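Beta-xylosidase (Uncultured organism, PDB 4MLG) probably hydrolyses xylo-oligosaccharides, releasing xylose from their non-reducing ends, as a calcium-containing beta-propeller glycosidase of family 43. Local coordinates at residues L154-N165 with L173-K184. Numbering follows the deposited sequence.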
loop_
_atom_site.group_PDB
_atom_site.type_symbol
_atom_site.label_atom_id
_atom_site.label_comp_id
_atom_site.label_asym_id
_atom_site.label_seq_id
_atom_site.Cartn_x
_atom_site.Cartn_y
_atom_site.Cartn_z
ATOM N N LEU A 154 -3.320 7.871 -15.200
ATOM C CA LEU A 154 -2.066 8.621 -15.158
ATOM C C LEU A 154 -2.056 9.736 -14.117
ATOM O O LEU A 154 -3.105 10.159 -13.630
ATOM C CB LEU A 154 -1.739 9.208 -16.534
ATOM C CG LEU A 154 -1.298 8.221 -17.613
ATOM C CD1 LEU A 154 -0.865 8.960 -18.872
ATOM C CD2 LEU A 154 -0.182 7.326 -17.095
ATOM N N TRP A 155 -0.851 10.192 -13.784
ATOM C CA TRP A 155 -0.639 11.359 -12.928
ATOM C C TRP A 155 -1.208 11.190 -11.518
ATOM O O TRP A 155 -0.591 10.552 -10.666
ATOM C CB TRP A 155 -1.187 12.626 -13.596
ATOM C CG TRP A 155 -0.547 12.933 -14.925
ATOM C CD1 TRP A 155 0.455 12.233 -15.538
ATOM C CD2 TRP A 155 -0.868 14.021 -15.801
ATOM N NE1 TRP A 155 0.774 12.817 -16.739
ATOM C CE2 TRP A 155 -0.022 13.916 -16.924
ATOM C CE3 TRP A 155 -1.787 15.072 -15.746
ATOM C CZ2 TRP A 155 -0.069 14.824 -17.983
ATOM C CZ3 TRP A 155 -1.833 15.973 -16.797
ATOM C CH2 TRP A 155 -0.979 15.842 -17.900
ATOM N N GLY A 156 -2.382 11.765 -11.280
ATOM C CA GLY A 156 -3.023 11.686 -9.980
ATOM C C GLY A 156 -3.454 10.275 -9.631
ATOM O O GLY A 156 -3.681 9.953 -8.462
ATOM N N GLY A 157 -3.561 9.429 -10.652
ATOM C CA GLY A 157 -3.979 8.051 -10.466
ATOM C C GLY A 157 -2.851 7.127 -10.045
ATOM O O GLY A 157 -3.076 5.944 -9.788
ATOM N N GLN A 158 -1.638 7.669 -9.994
ATOM C CA GLN A 158 -0.470 6.958 -9.473
ATOM C C GLN A 158 -0.080 5.715 -10.272
ATOM O O GLN A 158 0.682 4.881 -9.785
ATOM C CB GLN A 158 -0.676 6.587 -7.997
ATOM C CG GLN A 158 -1.005 7.767 -7.098
ATOM C CD GLN A 158 -1.423 7.338 -5.705
ATOM O OE1 GLN A 158 -1.597 6.148 -5.435
ATOM N NE2 GLN A 158 -1.587 8.306 -4.811
ATOM N N LEU A 159 -0.590 5.598 -11.495
ATOM C CA LEU A 159 -0.298 4.437 -12.332
ATOM C C LEU A 159 1.177 4.383 -12.720
ATOM O O LEU A 159 1.730 3.306 -12.939
ATOM C CB LEU A 159 -1.174 4.443 -13.588
ATOM C CG LEU A 159 -1.079 3.253 -14.545
ATOM C CD1 LEU A 159 -1.540 1.971 -13.869
ATOM C CD2 LEU A 159 -1.890 3.517 -15.805
ATOM N N GLN A 160 1.813 5.548 -12.795
ATOM C CA GLN A 160 3.218 5.627 -13.183
ATOM C C GLN A 160 4.160 5.213 -12.055
ATOM O O GLN A 160 5.351 5.002 -12.280
ATOM C CB GLN A 160 3.576 7.029 -13.690
ATOM C CG GLN A 160 3.413 8.144 -12.667
ATOM C CD GLN A 160 1.971 8.575 -12.492
ATOM O OE1 GLN A 160 1.085 8.133 -13.224
ATOM N NE2 GLN A 160 1.725 9.441 -11.516
ATOM N N ARG A 161 3.624 5.094 -10.844
ATOM C CA ARG A 161 4.424 4.664 -9.704
ATOM C C ARG A 161 4.714 3.166 -9.758
ATOM O O ARG A 161 5.553 2.661 -9.011
ATOM C CB ARG A 161 3.714 4.997 -8.390
ATOM C CG ARG A 161 3.542 6.483 -8.116
ATOM C CD ARG A 161 2.835 6.702 -6.786
ATOM N NE ARG A 161 2.735 8.113 -6.428
ATOM C CZ ARG A 161 2.170 8.558 -5.310
ATOM N NH1 ARG A 161 1.653 7.698 -4.442
ATOM N NH2 ARG A 161 2.122 9.858 -5.057
ATOM N N TYR A 162 4.023 2.459 -10.648
ATOM C CA TYR A 162 4.113 1.004 -10.698
ATOM C C TYR A 162 4.623 0.481 -12.039
ATOM O O TYR A 162 4.271 0.997 -13.100
ATOM C CB TYR A 162 2.747 0.377 -10.389
ATOM C CG TYR A 162 2.138 0.828 -9.080
ATOM C CD1 TYR A 162 2.331 0.100 -7.912
ATOM C CD2 TYR A 162 1.366 1.980 -9.012
ATOM C CE1 TYR A 162 1.775 0.510 -6.714
ATOM C CE2 TYR A 162 0.806 2.397 -7.820
ATOM C CZ TYR A 162 1.014 1.660 -6.675
ATOM O OH TYR A 162 0.456 2.075 -5.488
ATOM N N ARG A 163 5.465 -0.547 -11.973
ATOM C CA ARG A 163 5.847 -1.318 -13.147
ATOM C C ARG A 163 5.600 -2.789 -12.850
ATOM O O ARG A 163 6.159 -3.337 -11.899
ATOM C CB ARG A 163 7.315 -1.089 -13.516
ATOM C CG ARG A 163 7.594 0.239 -14.207
ATOM C CD ARG A 163 6.672 0.448 -15.402
ATOM N NE ARG A 163 7.033 1.630 -16.182
ATOM C CZ ARG A 163 6.666 2.870 -15.879
ATOM N NH1 ARG A 163 5.927 3.103 -14.802
ATOM N NH2 ARG A 163 7.040 3.882 -16.651
ATOM N N ASN A 164 4.755 -3.414 -13.665
ATOM C CA ASN A 164 4.351 -4.803 -13.465
ATOM C C ASN A 164 3.778 -5.039 -12.071
ATOM O O ASN A 164 4.211 -5.944 -11.355
ATOM C CB ASN A 164 5.514 -5.758 -13.747
ATOM C CG ASN A 164 6.058 -5.610 -15.155
ATOM O OD1 ASN A 164 7.259 -5.426 -15.353
ATOM N ND2 ASN A 164 5.173 -5.685 -16.142
ATOM N N ASN A 165 2.817 -4.197 -11.696
ATOM C CA ASN A 165 2.132 -4.269 -10.403
ATOM C C ASN A 165 3.019 -3.981 -9.187
ATOM O O ASN A 165 2.543 -3.993 -8.051
ATOM C CB ASN A 165 1.412 -5.613 -10.235
ATOM C CG ASN A 165 0.512 -5.946 -11.410
ATOM O OD1 ASN A 165 -0.160 -5.074 -11.962
ATOM N ND2 ASN A 165 0.498 -7.215 -11.800
ATOM N N LEU A 173 7.381 8.537 -15.721
ATOM C CA LEU A 173 6.479 8.744 -16.847
ATOM C C LEU A 173 7.240 8.620 -18.163
ATOM O O LEU A 173 8.186 9.369 -18.407
ATOM C CB LEU A 173 5.808 10.117 -16.756
ATOM C CG LEU A 173 4.625 10.248 -15.795
ATOM C CD1 LEU A 173 4.248 11.707 -15.598
ATOM C CD2 LEU A 173 3.433 9.457 -16.313
ATOM N N PRO A 174 6.832 7.664 -19.012
ATOM C CA PRO A 174 7.475 7.471 -20.317
ATOM C C PRO A 174 7.350 8.724 -21.181
ATOM O O PRO A 174 6.377 9.463 -21.038
ATOM C CB PRO A 174 6.687 6.306 -20.929
ATOM C CG PRO A 174 5.394 6.269 -20.177
ATOM C CD PRO A 174 5.718 6.727 -18.794
ATOM N N GLU A 175 8.327 8.964 -22.053
ATOM C CA GLU A 175 8.334 10.173 -22.874
ATOM C C GLU A 175 8.525 9.885 -24.362
ATOM O O GLU A 175 9.276 8.987 -24.739
ATOM C CB GLU A 175 9.432 11.133 -22.407
ATOM C CG GLU A 175 9.222 11.729 -21.025
ATOM C CD GLU A 175 10.345 12.671 -20.628
ATOM O OE1 GLU A 175 11.446 12.562 -21.209
ATOM O OE2 GLU A 175 10.128 13.522 -19.741
ATOM N N GLY A 176 7.842 10.664 -25.197
ATOM C CA GLY A 176 8.043 10.624 -26.636
ATOM C C GLY A 176 7.787 9.286 -27.304
ATOM O O GLY A 176 6.684 8.746 -27.236
ATOM N N ASP A 177 8.820 8.754 -27.952
ATOM C CA ASP A 177 8.695 7.529 -28.737
ATOM C C ASP A 177 8.634 6.275 -27.864
ATOM O O ASP A 177 8.324 5.188 -28.351
ATOM C CB ASP A 177 9.846 7.423 -29.743
ATOM C CG ASP A 177 9.568 6.415 -30.843
ATOM O OD1 ASP A 177 8.384 6.226 -31.193
ATOM O OD2 ASP A 177 10.534 5.815 -31.362
ATOM N N GLU A 178 8.934 6.430 -26.577
ATOM C CA GLU A 178 8.817 5.328 -25.629
ATOM C C GLU A 178 7.364 4.870 -25.558
ATOM O O GLU A 178 6.450 5.690 -25.632
ATOM C CB GLU A 178 9.301 5.760 -24.240
ATOM C CG GLU A 178 10.758 6.199 -24.187
ATOM C CD GLU A 178 11.132 6.826 -22.855
ATOM O OE1 GLU A 178 10.298 6.800 -21.925
ATOM O OE2 GLU A 178 12.260 7.352 -22.738
ATOM N N PRO A 179 7.144 3.554 -25.426
ATOM C CA PRO A 179 5.782 3.019 -25.341
ATOM C C PRO A 179 5.041 3.552 -24.120
ATOM O O PRO A 179 5.561 3.487 -23.007
ATOM C CB PRO A 179 6.004 1.507 -25.214
ATOM C CG PRO A 179 7.412 1.358 -24.742
ATOM C CD PRO A 179 8.161 2.491 -25.362
ATOM N N ALA A 180 3.842 4.083 -24.335
ATOM C CA ALA A 180 3.048 4.641 -23.246
ATOM C C ALA A 180 2.589 3.551 -22.289
ATOM O O ALA A 180 2.515 2.380 -22.660
ATOM C CB ALA A 180 1.852 5.391 -23.799
ATOM N N LEU A 181 2.283 3.942 -21.056
ATOM C CA LEU A 181 1.760 3.005 -20.072
ATOM C C LEU A 181 0.407 2.465 -20.516
ATOM O O LEU A 181 -0.400 3.187 -21.102
ATOM C CB LEU A 181 1.635 3.671 -18.700
ATOM C CG LEU A 181 2.943 3.999 -17.980
ATOM C CD1 LEU A 181 2.658 4.576 -16.606
ATOM C CD2 LEU A 181 3.813 2.759 -17.871
ATOM N N CYS A 182 0.168 1.189 -20.239
ATOM C CA CYS A 182 -1.082 0.546 -20.615
ATOM C C CYS A 182 -2.024 0.491 -19.424
ATOM O O CYS A 182 -1.578 0.456 -18.277
ATOM C CB CYS A 182 -0.817 -0.875 -21.119
ATOM S SG CYS A 182 0.408 -0.998 -22.440
ATOM N N PRO A 183 -3.340 0.488 -19.689
ATOM C CA PRO A 183 -4.301 0.214 -18.619
ATOM C C PRO A 183 -4.152 -1.235 -18.167
ATOM O O PRO A 183 -3.593 -2.045 -18.905
ATOM C CB PRO A 183 -5.656 0.428 -19.302
ATOM C CG PRO A 183 -5.387 0.216 -20.752
ATOM C CD PRO A 183 -4.006 0.748 -20.977
ATOM N N LYS A 184 -4.632 -1.557 -16.973
ATOM C CA LYS A 184 -4.444 -2.895 -16.430
ATOM C C LYS A 184 -5.721 -3.722 -16.474
ATOM O O LYS A 184 -6.823 -3.188 -16.360
ATOM C CB LYS A 184 -3.916 -2.819 -14.997
ATOM C CG LYS A 184 -2.535 -2.195 -14.879
ATOM C CD LYS A 184 -1.500 -3.025 -15.619
ATOM C CE LYS A 184 -0.121 -2.396 -15.537
ATOM N NZ LYS A 184 0.899 -3.225 -16.237
HETATM O O HOH W 1 3.245 -2.043 -16.058
#
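Arg163 meets Leu181 because its chain, with CG anti to the carbonyl carbon (chi1 -76°), bends at chi2 (-52°) and swings the guanidinium back over the leucine, although its CB points away from 173-184. Leu181 CD2 lies over the centre of one guanidinium face, 3.5 Å from Arg163 CZ, the two side chains crossing at about a right angle. The flat group is held by its rim: Arg163 NH1 donates to Tyr162 O at 3.2 Å, coming from above the carbonyl plane, and NH2 reaches Leu172 O. Pro174 CD packs obliquely against NH2. With an alanine here in place of Arg163, Leu181 CD2 would probably lose its flat cover, and the carbonyl oxygens of Tyr162 and Leu172 their guanidinium donor. The other branch of Leu181 turns inward, CD1 resting 3.6 Å from Gln160 CA and 4.0 Å from Leu154 CD2. Next to it, Leu173 crosses the aliphatic part of Gln160 at a slant, its CD2 3.6 Å from Gln160 CB, and sends CD1 obliquely to the Trp155 ring, 3.8 Å from NE1. Gln160 can serve both roles because its chain folds back at chi2: its amide returns to Trp155, where NE2 bonds to Trp155 O at 2.7 Å, on a lone pair and nearly within its own amide plane. That same NE2 also bonds Glu169 of the second subunit. No direct hydrogen bond joins the segments; one water, accepting from Asn164 N and Lys184 NZ, bridges them, while Lys184 also forms a salt bridge with Asp201. The contact thus packs the loop leading into strand 184-188 against the short 3-10 turns before strand 162-163, within the long connection between the neighbouring antiparallel strands 147-151 and 184-188 of the propeller.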